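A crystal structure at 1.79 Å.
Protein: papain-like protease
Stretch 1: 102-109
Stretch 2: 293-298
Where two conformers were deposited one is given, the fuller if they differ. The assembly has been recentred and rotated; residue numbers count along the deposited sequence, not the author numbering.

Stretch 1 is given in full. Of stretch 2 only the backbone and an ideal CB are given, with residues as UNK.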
ATOM      1  N   LYS A 102      20.773  -8.797 -24.006  1.00 35.86           N
ATOM      2  CA  LYS A 102      21.197  -8.262 -22.689  1.00 32.82           C
ATOM      3  C   LYS A 102      20.089  -7.439 -21.977  1.00 33.77           C
ATOM      4  O   LYS A 102      20.294  -6.883 -20.922  1.00 37.45           O
ATOM      5  CB  LYS A 102      22.534  -7.552 -22.752  1.00 40.01           C
ATOM      6  CG  LYS A 102      23.677  -8.519 -23.107  1.00 41.20           C
ATOM      7  CD  LYS A 102      25.039  -8.019 -22.646  1.00 54.29           C
ATOM      8  CE  LYS A 102      26.177  -8.891 -23.192  1.00 50.67           C
ATOM      9  NZ  LYS A 102      26.002 -10.329 -22.804  1.00 58.40           N
ATOM     10  N   VAL A 103      18.887  -7.420 -22.516  1.00 31.17           N
ATOM     11  CA  VAL A 103      17.856  -6.703 -21.826  1.00 33.47           C
ATOM     12  C   VAL A 103      16.984  -7.728 -21.120  1.00 32.56           C
ATOM     13  O   VAL A 103      16.404  -8.574 -21.820  1.00 30.75           O
ATOM     14  CB  VAL A 103      17.041  -5.811 -22.821  1.00 34.11           C
ATOM     15  CG1 VAL A 103      15.762  -5.304 -22.156  1.00 33.21           C
ATOM     16  CG2 VAL A 103      17.923  -4.663 -23.391  1.00 34.36           C
ATOM     17  N   ARG A 104      16.841  -7.591 -19.792  1.00 29.11           N
ATOM     18  CA  ARG A 104      16.018  -8.461 -18.899  0.51 35.27           C
ATOM     19  C   ARG A 104      14.550  -8.080 -18.897  1.00 35.48           C
ATOM     20  O   ARG A 104      14.195  -6.914 -18.620  1.00 33.12           O
ATOM     21  CB  ARG A 104      16.444  -8.370 -17.419  0.51 38.28           C
ATOM     22  CG  ARG A 104      17.763  -9.006 -17.032  0.51 45.79           C
ATOM     23  CD  ARG A 104      17.991  -8.968 -15.517  0.51 49.64           C
ATOM     24  NE  ARG A 104      17.935  -7.614 -14.957  0.51 46.83           N
ATOM     25  CZ  ARG A 104      18.879  -6.695 -15.096  0.51 47.67           C
ATOM     26  NH1 ARG A 104      19.989  -6.950 -15.784  0.51 51.08           N
ATOM     27  NH2 ARG A 104      18.720  -5.514 -14.534  0.51 44.92           N
ATOM     28  N   SER A 105      13.680  -9.052 -19.162  1.00 31.43           N
ATOM     29  CA  SER A 105      12.247  -8.812 -19.132  1.00 34.65           C
ATOM     30  C   SER A 105      11.565  -9.988 -18.382  1.00 38.04           C
ATOM     31  O   SER A 105      12.030 -11.122 -18.444  1.00 38.85           O
ATOM     32  CB  SER A 105      11.742  -8.816 -20.562  1.00 39.04           C
ATOM     33  OG  SER A 105      10.435  -8.332 -20.624  1.00 44.27           O
ATOM     34  N   LEU A 106      10.442  -9.712 -17.740  1.00 35.63           N
ATOM     35  CA  LEU A 106       9.697 -10.680 -16.924  1.00 34.46           C
ATOM     36  C   LEU A 106       8.638 -11.337 -17.818  1.00 33.93           C
ATOM     37  O   LEU A 106       7.852 -10.646 -18.421  1.00 39.28           O
ATOM     38  CB  LEU A 106       9.005  -9.920 -15.801  1.00 33.50           C
ATOM     39  CG  LEU A 106       8.091 -10.769 -14.933  1.00 35.66           C
ATOM     40  CD1 LEU A 106       8.854 -11.943 -14.365  1.00 37.24           C
ATOM     41  CD2 LEU A 106       7.370  -9.913 -13.875  1.00 32.80           C
ATOM     42  N   LYS A 107       8.635 -12.656 -17.919  1.00 37.88           N
ATOM     43  CA  LYS A 107       7.624 -13.308 -18.771  1.00 44.81           C
ATOM     44  C   LYS A 107       6.217 -13.114 -18.170  1.00 45.59           C
ATOM     45  O   LYS A 107       6.079 -13.073 -16.930  1.00 43.35           O
ATOM     46  CB  LYS A 107       7.939 -14.799 -18.918  1.00 45.29           C
ATOM     47  CG  LYS A 107       8.935 -15.112 -20.022  1.00 54.55           C
ATOM     48  CD  LYS A 107       9.246 -16.615 -20.115  1.00 55.64           C
ATOM     49  CE  LYS A 107       8.012 -17.485 -20.002  1.00 62.97           C
ATOM     50  NZ  LYS A 107       7.005 -17.157 -21.049  1.00 74.17           N
ATOM     51  N   LEU A 108       5.191 -13.000 -19.033  1.00 40.90           N
ATOM     52  CA  LEU A 108       3.785 -12.893 -18.591  1.00 44.89           C
ATOM     53  C   LEU A 108       3.295 -14.114 -17.812  1.00 50.86           C
ATOM     54  O   LEU A 108       3.303 -15.260 -18.294  1.00 52.99           O
ATOM     55  CB  LEU A 108       2.810 -12.656 -19.768  1.00 42.08           C
ATOM     56  CG  LEU A 108       1.362 -12.305 -19.377  1.00 46.12           C
ATOM     57  CD1 LEU A 108       1.299 -11.006 -18.572  1.00 40.13           C
ATOM     58  CD2 LEU A 108       0.478 -12.181 -20.620  1.00 46.47           C
ATOM     59  N   SER A 109       2.819 -13.853 -16.614  1.00 49.06           N
ATOM     60  CA  SER A 109       2.206 -14.894 -15.827  1.00 47.96           C
ATOM     61  C   SER A 109       1.447 -14.231 -14.692  1.00 48.69           C
ATOM     62  O   SER A 109       1.920 -13.248 -14.125  1.00 41.52           O
ATOM     63  CB  SER A 109       3.261 -15.848 -15.277  1.00 49.84           C
ATOM     64  OG  SER A 109       2.669 -16.686 -14.322  1.00 62.14           O
ATOM     65  N   UNK A 293       9.532  -2.824 -28.265  1.00 33.29           N
ATOM     66  CA  UNK A 293       8.353  -3.030 -27.439  1.00 40.47           C
ATOM     67  C   UNK A 293       8.502  -4.366 -26.737  1.00 38.81           C
ATOM     68  O   UNK A 293       8.488  -5.428 -27.378  1.00 43.85           O
ATOM     69  CB  UNK A 293       7.069  -2.980 -28.269  1.00 40.47           C
ATOM     70  N   UNK A 294       8.649  -4.314 -25.416  1.00 38.78           N
ATOM     71  CA  UNK A 294       8.887  -5.489 -24.606  1.00 38.97           C
ATOM     72  C   UNK A 294       7.594  -5.844 -23.931  1.00 39.89           C
ATOM     73  O   UNK A 294       7.190  -5.259 -22.885  1.00 45.66           O
ATOM     74  CB  UNK A 294      10.005  -5.263 -23.586  1.00 38.97           C
ATOM     75  N   UNK A 295       6.894  -6.759 -24.555  1.00 41.86           N
ATOM     76  CA  UNK A 295       5.611  -7.126 -24.053  1.00 46.08           C
ATOM     77  C   UNK A 295       5.777  -8.432 -23.298  1.00 52.17           C
ATOM     78  O   UNK A 295       5.646  -9.535 -23.872  1.00 48.04           O
ATOM     79  CB  UNK A 295       4.581  -7.240 -25.178  1.00 46.08           C
ATOM     80  N   UNK A 296       6.094  -8.293 -22.006  1.00 48.59           N
ATOM     81  CA  UNK A 296       6.262  -9.431 -21.086  1.00 48.92           C
ATOM     82  C   UNK A 296       7.092 -10.620 -21.633  1.00 49.92           C
ATOM     83  O   UNK A 296       6.588 -11.752 -21.733  1.00 47.26           O
ATOM     84  CB  UNK A 296       4.876  -9.945 -20.692  1.00 48.92           C
ATOM     85  N   UNK A 297       8.354 -10.352 -21.980  1.00 45.17           N
ATOM     86  CA  UNK A 297       9.252 -11.411 -22.421  1.00 46.65           C
ATOM     87  C   UNK A 297       9.037 -11.743 -23.897  1.00 52.86           C
ATOM     88  O   UNK A 297       9.294 -12.861 -24.325  1.00 52.81           O
ATOM     89  CB  UNK A 297       9.052 -12.663 -21.565  1.00 46.65           C
ATOM     90  N   UNK A 298       8.525 -10.765 -24.648  1.00 52.40           N
ATOM     91  CA  UNK A 298       8.344 -10.794 -26.111  1.00 54.70           C
ATOM     92  C   UNK A 298       8.927  -9.445 -26.581  1.00 58.72           C
ATOM     93  O   UNK A 298       8.908  -8.480 -25.796  1.00 55.70           O
ATOM     94  CB  UNK A 298       6.882 -10.979 -26.523  1.00 54.70           C
TER

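Position 293 has strand backbone angles, and its CB has nothing of stretch 1 within 5.5 Å. Stretch 1 sets no demand here, so many side chains would suit. The deposited residue is Lys 293, and it makes no contact with stretch 1.

Position 294 continues the strand, with phi/psi of -103/96. Its CA-to-CB bond points toward stretch 1. The ideal CB lies 4.3 Å from Ser 105 OG, and the methyls of Val 103 lie farther out on the same side. A small residue would not reach Val 103. A long aliphatic or an aromatic side chain would. The residue is Phe 294, with chi1 in the m well. Its CZ packs against Val 103 CG1 at 3.6 Å, an apolar contact that meets the ring obliquely.

At 295 the CA-to-CB bond points away from stretch 1, with no atom of that stretch near its CB. Polar or charged residues would fit as well as others. It is Asp 295, chi1 t. Its side chain makes no contact with stretch 1, and OD1 is hydrogen-bonded elsewhere in the structure. Its backbone N donates to the O of position 298 at 2.9 Å.

Position 296 has phi/psi of 45/60, a left-handed conformation that glycine, asparagine or aspartate often adopt, though others can. CA-to-CB runs sideways, and the ideal CB is 3.5 Å from Leu 108 N and 3.8 Å from Leu 106 O. Space beside the CB is limited, so a small side chain suits, and a polar one could use the nearby carbonyl directly or through water. The residue is Ser 296, chi1 m. Its OG donates to water 1 at 2.6 Å, and that water donates to Leu 106 O at 3.0 Å. Its CB touches Leu 108 CB at 3.6 Å. The backbone also binds: Leu 108 N donates to Ser 296 O at 3.3 Å.

Position 297 has a phi of 82, which favours glycine. The ideal CB would lie 2.9 Å from Lys 107 CG, a clash. Both observations point to the same answer, Gly 297. Its CA can sit 4.4 Å from Lys 107 CG, and its N makes a weak hydrogen bond to Ser 105 OG at 3.2 Å.

Position 298 has extended angles and a sideways CB with no neighbour in stretch 1. Many residues would do. It is Thr 298, whose side chain makes no contact with stretch 1.

Stretch 2, residues 293-298: KFDSGT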
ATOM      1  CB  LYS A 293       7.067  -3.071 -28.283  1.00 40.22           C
ATOM      2  CG  LYS A 293       6.888  -1.878 -29.220  1.00 47.97           C
ATOM      3  CD  LYS A 293       6.396  -2.327 -30.610  1.00 57.27           C
ATOM      4  CE  LYS A 293       4.887  -2.354 -30.743  1.00 59.21           C
ATOM      5  NZ  LYS A 293       4.539  -2.274 -32.205  1.00 67.19           N
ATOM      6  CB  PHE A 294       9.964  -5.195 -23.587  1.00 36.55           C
ATOM      7  CG  PHE A 294      11.333  -5.052 -24.173  1.00 36.24           C
ATOM      8  CD1 PHE A 294      12.117  -6.184 -24.402  1.00 36.27           C
ATOM      9  CD2 PHE A 294      11.873  -3.804 -24.450  1.00 35.28           C
ATOM     10  CE1 PHE A 294      13.389  -6.071 -24.935  1.00 37.79           C
ATOM     11  CE2 PHE A 294      13.143  -3.678 -24.973  1.00 36.64           C
ATOM     12  CZ  PHE A 294      13.917  -4.815 -25.209  1.00 40.00           C
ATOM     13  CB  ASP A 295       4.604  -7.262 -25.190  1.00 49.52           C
ATOM     14  CG  ASP A 295       3.254  -7.737 -24.691  1.00 57.03           C
ATOM     15  OD1 ASP A 295       3.114  -7.919 -23.459  1.00 63.32           O
ATOM     16  OD2 ASP A 295       2.335  -7.953 -25.506  1.00 65.33           O
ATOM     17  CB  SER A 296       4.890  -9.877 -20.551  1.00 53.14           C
ATOM     18  OG  SER A 296       4.337  -8.879 -19.687  1.00 48.58           O
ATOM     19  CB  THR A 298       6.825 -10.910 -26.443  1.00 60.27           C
ATOM     20  OG1 THR A 298       6.394 -12.253 -26.188  1.00 64.79           O
ATOM     21  CG2 THR A 298       6.486 -10.519 -27.915  1.00 66.43           C
TER
HETATM   22  O   HOH W   1       5.338  -9.505 -17.362  1.00 38.39           O
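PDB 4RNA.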